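Local coordinates for protein triacylglycerol lipase (Clostridium botulinum, PDB 5AH1) that hydrolyses synthetic polyesters and, as its lipase name implies, probably triacylglycerols, as a zinc-binding alpha/beta-hydrolase, at residues A[226-231]-A[382-387]; A[331-336]-A[422-427]; A[344-349]-A[359-364]. All blocks are in the same frame, centred on the assembly; numbering follows the deposited sequence. Where two conformers were deposited one is given.

Interaction 1 (A[226-231]-A[382-387]); sequences TISTPN and PNDGVV
V387 sets both of its methyl groups against the backbone S228-P230, seating loop 382-387 beside the end of strand 221-227 in the parallel sheet of this alpha/beta-hydrolase fold. CG1 of V387 meets the proline, 3.7 Å from P230 CA and 3.9 Å from P230 CB. The other methyl, CG2, lies 3.7 Å from S228 O. With CG1 anti to the backbone N (chi1 -179°) and CG2 beside it, one methyl meets P230, the centre of an inverse gamma turn, and the other S228 O; the valine and proline side chains cross at about a right angle. The buried S228 O has no hydrogen-bond partner in the model, and no hydrogen bond joins the two segments. D384 makes the second touch, its OD2 standing 3.8 Å from S228 CB. S228 OG and D384 OD2 are instead both hydrogen-bonded to T333 OG1. OD2 also bonds H426 ND1, and since H426 touches S182 of a GxSxG sequence, the grouping is consistent with the acid, histidine and serine of a catalytic triad. Behind this first shell the carboxylate is held by its own loop. OD1 accepts from V386 N, nearly in line with its C-O bond, closing an Asx turn; V387 N, on the syn side and 26° out of the carboxylate plane, extends it to an Asx motif. Together they fix the rotation of the group, with OD2 turned to its outside partners. One step earlier, N383 makes a further Asx turn: G385 N reaches N383 OD1 at 2.8 Å, in the carbonyl plane and on a lone pair.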
# COMPACT_ATOMS: atom_id res chain seq x y z
N THR A 226 -7.13 1.95 4.59
CA THR A 226 -6.57 1.34 3.38
C THR A 226 -7.22 1.99 2.17
O THR A 226 -8.41 2.27 2.17
CB THR A 226 -6.71 -0.21 3.37
OG1 THR A 226 -8.06 -0.61 3.13
CG2 THR A 226 -6.22 -0.81 4.65
N ILE A 227 -6.40 2.26 1.15
CA ILE A 227 -6.84 2.90 -0.08
C ILE A 227 -6.29 2.06 -1.23
O ILE A 227 -5.08 1.92 -1.37
CB ILE A 227 -6.33 4.36 -0.19
CG1 ILE A 227 -6.74 5.20 1.02
CG2 ILE A 227 -6.82 4.98 -1.49
CD1 ILE A 227 -6.19 6.63 0.97
N SER A 228 -7.19 1.50 -2.03
CA SER A 228 -6.80 0.67 -3.17
C SER A 228 -5.99 -0.55 -2.76
O SER A 228 -5.11 -1.03 -3.49
CB SER A 228 -5.99 1.48 -4.19
OG SER A 228 -6.58 2.74 -4.46
N THR A 229 -6.27 -1.07 -1.57
CA THR A 229 -5.43 -2.10 -0.98
C THR A 229 -5.89 -3.52 -1.36
O THR A 229 -7.09 -3.81 -1.30
CB THR A 229 -5.41 -1.96 0.55
OG1 THR A 229 -4.75 -0.74 0.88
CG2 THR A 229 -4.70 -3.13 1.26
N PRO A 230 -4.94 -4.39 -1.73
CA PRO A 230 -5.27 -5.80 -1.96
C PRO A 230 -5.45 -6.55 -0.64
O PRO A 230 -4.64 -7.37 -0.24
CB PRO A 230 -4.06 -6.31 -2.73
CG PRO A 230 -2.92 -5.49 -2.18
CD PRO A 230 -3.51 -4.11 -1.96
N ASN A 231 -6.53 -6.24 0.07
CA ASN A 231 -6.76 -6.88 1.35
C ASN A 231 -7.00 -8.39 1.22
O ASN A 231 -6.70 -9.15 2.15
CB ASN A 231 -7.91 -6.21 2.11
CG ASN A 231 -7.50 -4.90 2.78
OD1 ASN A 231 -6.55 -4.86 3.55
ND2 ASN A 231 -8.24 -3.83 2.50
N PRO A 382 -13.96 -6.78 -11.92
CA PRO A 382 -13.77 -5.32 -11.85
C PRO A 382 -12.49 -4.95 -11.11
O PRO A 382 -12.15 -5.57 -10.10
CB PRO A 382 -15.03 -4.83 -11.11
CG PRO A 382 -16.07 -5.88 -11.42
CD PRO A 382 -15.29 -7.18 -11.43
N ASN A 383 -11.81 -3.93 -11.59
CA ASN A 383 -10.54 -3.54 -10.98
C ASN A 383 -10.19 -2.08 -11.27
O ASN A 383 -10.96 -1.36 -11.91
CB ASN A 383 -9.43 -4.53 -11.41
CG ASN A 383 -9.11 -4.46 -12.89
OD1 ASN A 383 -8.39 -3.56 -13.34
ND2 ASN A 383 -9.64 -5.40 -13.67
N ASP A 384 -9.04 -1.65 -10.74
CA ASP A 384 -8.56 -0.28 -10.92
C ASP A 384 -7.26 -0.22 -11.73
O ASP A 384 -6.55 0.79 -11.71
CB ASP A 384 -8.37 0.42 -9.56
CG ASP A 384 -7.24 -0.19 -8.74
OD1 ASP A 384 -6.56 -1.12 -9.23
OD2 ASP A 384 -7.05 0.25 -7.59
N GLY A 385 -6.96 -1.33 -12.42
CA GLY A 385 -5.73 -1.47 -13.17
C GLY A 385 -4.68 -2.32 -12.47
O GLY A 385 -3.78 -2.87 -13.12
N VAL A 386 -4.78 -2.44 -11.14
CA VAL A 386 -3.78 -3.14 -10.34
C VAL A 386 -4.40 -4.13 -9.34
O VAL A 386 -3.87 -5.22 -9.17
CB VAL A 386 -2.82 -2.15 -9.63
CG1 VAL A 386 -1.77 -2.87 -8.83
CG2 VAL A 386 -2.15 -1.25 -10.65
N VAL A 387 -5.52 -3.74 -8.73
CA VAL A 387 -6.15 -4.54 -7.69
C VAL A 387 -7.63 -4.74 -7.97
O VAL A 387 -8.36 -3.80 -8.27
CB VAL A 387 -5.98 -3.88 -6.29
CG1 VAL A 387 -6.62 -4.72 -5.21
CG2 VAL A 387 -4.50 -3.68 -5.98

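Interaction 2 (A[331-336]-A[422-427]). With K (potassium ion), chain C.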
# COMPACT_ATOMS: atom_id res chain seq x y z
N TRP A 331 -11.12 2.17 1.37
CA TRP A 331 -11.48 2.89 0.16
C TRP A 331 -11.13 2.03 -1.05
O TRP A 331 -10.01 1.50 -1.14
CB TRP A 331 -10.73 4.21 0.11
CG TRP A 331 -11.09 5.12 1.23
CD1 TRP A 331 -10.49 5.18 2.45
CD2 TRP A 331 -12.15 6.08 1.25
NE1 TRP A 331 -11.12 6.13 3.23
CE2 TRP A 331 -12.14 6.70 2.51
CE3 TRP A 331 -13.12 6.46 0.32
CZ2 TRP A 331 -13.05 7.70 2.86
CZ3 TRP A 331 -14.02 7.44 0.66
CH2 TRP A 331 -13.97 8.07 1.92
N THR A 332 -12.10 1.90 -1.95
CA THR A 332 -12.02 1.09 -3.16
C THR A 332 -12.00 2.01 -4.38
O THR A 332 -12.87 2.89 -4.51
CB THR A 332 -13.25 0.15 -3.26
OG1 THR A 332 -13.26 -0.75 -2.14
CG2 THR A 332 -13.23 -0.65 -4.56
N THR A 333 -11.00 1.81 -5.24
CA THR A 333 -10.93 2.48 -6.53
C THR A 333 -11.37 1.53 -7.62
O THR A 333 -11.10 0.32 -7.55
CB THR A 333 -9.50 3.01 -6.80
OG1 THR A 333 -8.53 2.10 -6.26
CG2 THR A 333 -9.30 4.36 -6.14
N GLN A 334 -12.01 2.07 -8.66
CA GLN A 334 -12.44 1.29 -9.82
C GLN A 334 -12.26 2.13 -11.08
O GLN A 334 -12.59 3.31 -11.07
CB GLN A 334 -13.91 0.89 -9.69
CG GLN A 334 -14.43 0.18 -10.94
CD GLN A 334 -15.83 -0.32 -10.80
OE1 GLN A 334 -16.44 -0.27 -9.73
NE2 GLN A 334 -16.37 -0.84 -11.90
N ALA A 335 -11.76 1.51 -12.15
CA ALA A 335 -11.65 2.20 -13.43
C ALA A 335 -11.92 1.26 -14.61
O ALA A 335 -11.51 1.53 -15.74
CB ALA A 335 -10.30 2.90 -13.58
N THR A 336 -12.65 0.18 -14.35
CA THR A 336 -13.15 -0.71 -15.39
C THR A 336 -14.66 -0.63 -15.54
O THR A 336 -15.38 -0.14 -14.66
CB THR A 336 -12.78 -2.18 -15.11
OG1 THR A 336 -13.28 -2.57 -13.83
CG2 THR A 336 -11.27 -2.39 -15.15
N ILE A 422 -15.20 5.71 -7.83
CA ILE A 422 -15.32 5.26 -9.21
C ILE A 422 -14.55 6.17 -10.18
O ILE A 422 -14.12 7.27 -9.83
CB ILE A 422 -16.80 5.14 -9.65
CG1 ILE A 422 -17.51 6.49 -9.52
CG2 ILE A 422 -17.51 4.07 -8.82
CD1 ILE A 422 -18.90 6.50 -10.09
N ASN A 423 -14.38 5.68 -11.41
CA ASN A 423 -13.68 6.39 -12.47
C ASN A 423 -12.29 6.86 -12.05
O ASN A 423 -11.84 7.94 -12.45
CB ASN A 423 -14.50 7.60 -12.92
CG ASN A 423 -15.90 7.23 -13.35
OD1 ASN A 423 -16.10 6.21 -14.02
ND2 ASN A 423 -16.87 8.03 -12.95
N THR A 424 -11.61 6.05 -11.24
CA THR A 424 -10.35 6.44 -10.62
C THR A 424 -9.43 5.23 -10.63
O THR A 424 -9.75 4.21 -10.01
CB THR A 424 -10.59 6.91 -9.18
OG1 THR A 424 -11.49 8.02 -9.20
CG2 THR A 424 -9.29 7.33 -8.52
N ASP A 425 -8.31 5.33 -11.33
CA ASP A 425 -7.39 4.20 -11.38
C ASP A 425 -6.49 4.14 -10.15
O ASP A 425 -6.50 5.03 -9.31
CB ASP A 425 -6.61 4.10 -12.71
CG ASP A 425 -5.46 5.09 -12.88
OD1 ASP A 425 -4.70 5.39 -11.94
OD2 ASP A 425 -5.28 5.53 -14.03
N HIS A 426 -5.72 3.06 -10.09
CA HIS A 426 -4.93 2.73 -8.92
C HIS A 426 -4.01 3.86 -8.46
O HIS A 426 -3.84 4.06 -7.27
CB HIS A 426 -4.10 1.49 -9.24
CG HIS A 426 -3.51 0.84 -8.02
ND1 HIS A 426 -4.28 0.17 -7.09
CD2 HIS A 426 -2.24 0.75 -7.58
CE1 HIS A 426 -3.50 -0.30 -6.14
NE2 HIS A 426 -2.25 0.03 -6.42
N MET A 427 -3.40 4.57 -9.41
CA MET A 427 -2.43 5.61 -9.10
C MET A 427 -3.09 7.00 -9.01
O MET A 427 -2.58 7.89 -8.32
CB MET A 427 -1.29 5.59 -10.13
CG MET A 427 -0.47 4.31 -10.10
SD MET A 427 1.15 4.45 -10.90
CE MET A 427 0.71 4.95 -12.56
K K C . -6.06 7.77 -14.74
O HOH W 1 -6.21 8.13 -17.15
O HOH W 2 -3.75 8.13 -15.41
O HOH W 3 -6.20 10.32 -14.58
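T333 and A335 close over the backbone of T424, and between them Q334 O takes the one hydrogen bond that joins the segments. T424 N donates to Q334 O at 2.9 Å with an N-H...O angle of 167°, the donor tilted 32° from the carbonyl plane. On one flank T333 CB sits 3.4 Å from T424 O. T333 CG2, anti to its carbonyl carbon and beside the backbone N, meets the other threonine methyl, T424 CG2, at 3.8 Å, with the side chains crossing at about a right angle; T333 OG1 is turned to partners outside the segments. On the other flank A335 CB packs 4.0 Å from D425 CB and close to T424 O. This part is buried. At I422 and N423 the backbones stay close to Q334 and A335, but the two side chains leave for solvent. T424 OG1 bonds I422 O at 2.8 Å, bracing the bend within its own segment. The extended Q334 side chain keeps to its own segment at NE2, which donates to T336 O at 3.0 Å, while OE1 accepts from R420. D425 OD2 binds a potassium ion at 2.5 Å, whose shell includes three waters, P351 O and D428 OD2, and it also accepts from N353 N. OD1 of the same carboxylate accepts M427 N in an Asx turn, which helps orient the group. Next to D425 is H426, the probable catalytic histidine, on the loop after the last strand of the parallel sheet in chain order. The contact thus joins two loops that leave neighbouring strands, 327-331 and 415-417, of that sheet; the first runs on into strand 336-338 of a small hairpin, the second toward helix 437-448.

Interaction 3 (A[344-349]-A[359-364]); sequences HSVAQI and TANLMG
S345 and A347 each donate a backbone N-H to the helix 359-363 region. S345 N reaches G364 O, just past the helix C-terminus, at 2.9 Å with the donor tilted 21° from the carbonyl plane. A347 N reaches N361 OD1 at 3.0 Å, in the plane of the side-chain carbonyl and with a C=O...N angle of 156°. In the asparagine chi1 (-64°) sets CG beside the backbone N, anti to the carbonyl carbon, and OD1 then points at A347 N; OD1 also rests 3.3 Å from V346 CA. Between these two bonds a water links S345 O to N361 O, donating to both. The same S345 O receives a CA-H...O contact from G364, 3.3 Å from G364 CA; the glycine has no CB, which would have pointed into S345 O. G364 N in turn closes the last helical turn by bonding A360 O at 2.8 Å. Farther out the packing is light: H344 CB touches G364 O at 3.3 Å, and at the other end A347 CB faces A360 CB at 4.4 Å. Strand and helix run antiparallel, with 6.6 Å between their axes at closest approach. V346 and Q348 form backbone bonds with K337 and A335, so strand 345-347 gives one edge to its hairpin partner, 336-338, and the other to the helix. The result is a two-stranded antiparallel hairpin whose second strand is hydrogen-bonded along its other edge to the C-terminal part of helix 357-363 and the glycine just after it.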
# COMPACT_ATOMS: atom_id res chain seq x y z
N HIS A 344 -16.67 -9.83 -19.31
CA HIS A 344 -15.36 -9.47 -18.79
C HIS A 344 -15.33 -7.99 -18.43
O HIS A 344 -16.09 -7.20 -18.98
CB HIS A 344 -14.27 -9.75 -19.82
CG HIS A 344 -14.12 -11.20 -20.15
ND1 HIS A 344 -13.71 -11.64 -21.38
CD2 HIS A 344 -14.33 -12.31 -19.40
CE1 HIS A 344 -13.67 -12.96 -21.39
NE2 HIS A 344 -14.05 -13.39 -20.20
N SER A 345 -14.46 -7.62 -17.49
CA SER A 345 -14.20 -6.21 -17.19
C SER A 345 -13.05 -5.70 -18.04
O SER A 345 -12.04 -6.39 -18.22
CB SER A 345 -13.87 -5.99 -15.71
OG SER A 345 -15.03 -6.10 -14.90
N VAL A 346 -13.21 -4.49 -18.57
CA VAL A 346 -12.22 -3.86 -19.42
C VAL A 346 -11.98 -2.43 -18.99
O VAL A 346 -12.83 -1.81 -18.34
CB VAL A 346 -12.66 -3.88 -20.90
CG1 VAL A 346 -12.82 -5.30 -21.35
CG2 VAL A 346 -13.95 -3.11 -21.09
N ALA A 347 -10.81 -1.90 -19.32
CA ALA A 347 -10.49 -0.52 -18.94
C ALA A 347 -11.49 0.48 -19.48
O ALA A 347 -11.92 0.39 -20.63
CB ALA A 347 -9.12 -0.17 -19.48
N GLN A 348 -11.88 1.44 -18.63
CA GLN A 348 -12.60 2.63 -19.08
C GLN A 348 -11.61 3.58 -19.73
O GLN A 348 -10.64 4.01 -19.12
CB GLN A 348 -13.24 3.38 -17.91
CG GLN A 348 -14.33 2.64 -17.15
CD GLN A 348 -14.77 3.42 -15.93
OE1 GLN A 348 -14.31 3.18 -14.82
NE2 GLN A 348 -15.64 4.39 -16.13
N ILE A 349 -11.88 3.93 -20.98
CA ILE A 349 -11.04 4.86 -21.72
C ILE A 349 -11.29 6.27 -21.20
O ILE A 349 -12.41 6.77 -21.24
CB ILE A 349 -11.34 4.79 -23.23
CG1 ILE A 349 -11.26 3.33 -23.72
CG2 ILE A 349 -10.38 5.68 -24.02
CD1 ILE A 349 -9.95 2.64 -23.41
N THR A 359 -3.09 -4.86 -17.85
CA THR A 359 -3.26 -5.42 -16.52
C THR A 359 -4.74 -5.46 -16.15
O THR A 359 -5.23 -6.48 -15.64
CB THR A 359 -2.45 -4.63 -15.49
OG1 THR A 359 -2.76 -3.24 -15.59
CG2 THR A 359 -0.95 -4.82 -15.73
N ALA A 360 -5.47 -4.38 -16.41
CA ALA A 360 -6.91 -4.35 -16.16
C ALA A 360 -7.63 -5.40 -16.99
O ALA A 360 -8.52 -6.07 -16.50
CB ALA A 360 -7.47 -2.98 -16.49
N ASN A 361 -7.24 -5.54 -18.25
CA ASN A 361 -7.94 -6.46 -19.13
C ASN A 361 -7.64 -7.91 -18.77
O ASN A 361 -8.53 -8.76 -18.83
CB ASN A 361 -7.65 -6.11 -20.59
CG ASN A 361 -8.19 -4.72 -20.96
OD1 ASN A 361 -9.07 -4.17 -20.27
ND2 ASN A 361 -7.65 -4.12 -22.03
N LEU A 362 -6.40 -8.22 -18.38
CA LEU A 362 -6.11 -9.58 -17.94
C LEU A 362 -6.80 -9.94 -16.63
O LEU A 362 -7.39 -11.01 -16.52
CB LEU A 362 -4.60 -9.85 -17.88
CG LEU A 362 -3.89 -10.02 -19.24
CD1 LEU A 362 -2.52 -10.58 -19.05
CD2 LEU A 362 -4.68 -10.89 -20.24
N MET A 363 -6.75 -9.07 -15.64
CA MET A 363 -7.50 -9.33 -14.42
C MET A 363 -9.00 -9.43 -14.72
O MET A 363 -9.72 -10.19 -14.09
CB MET A 363 -7.30 -8.21 -13.40
CG MET A 363 -6.06 -8.33 -12.55
SD MET A 363 -6.01 -7.06 -11.25
CE MET A 363 -5.54 -5.74 -12.28
N GLY A 364 -9.46 -8.63 -15.68
CA GLY A 364 -10.87 -8.54 -16.01
C GLY A 364 -11.45 -9.78 -16.67
O GLY A 364 -12.66 -9.83 -16.93
O HOH W 4 -11.03 -8.33 -19.82

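Interaction 1 is wholly buried and joined by van der Waals contact alone; interaction 2 runs from a buried threonine pair out to a hydrated potassium ion; interaction 3, farthest from the chain centre, relies on hydrogen bonds and water. Segments of interactions 1 and 2 alternate along the chain and share the polar network at T333 and the probable Asp-His pair of the active site, the acid coming from one contact and the histidine from the other. Interaction 3 is nested inside both loops. It reaches interaction 1 through T359 OG1 to G385 O, and interaction 2 through Q348, whose N bonds A335 O and whose NE2 bonds N423 OD1.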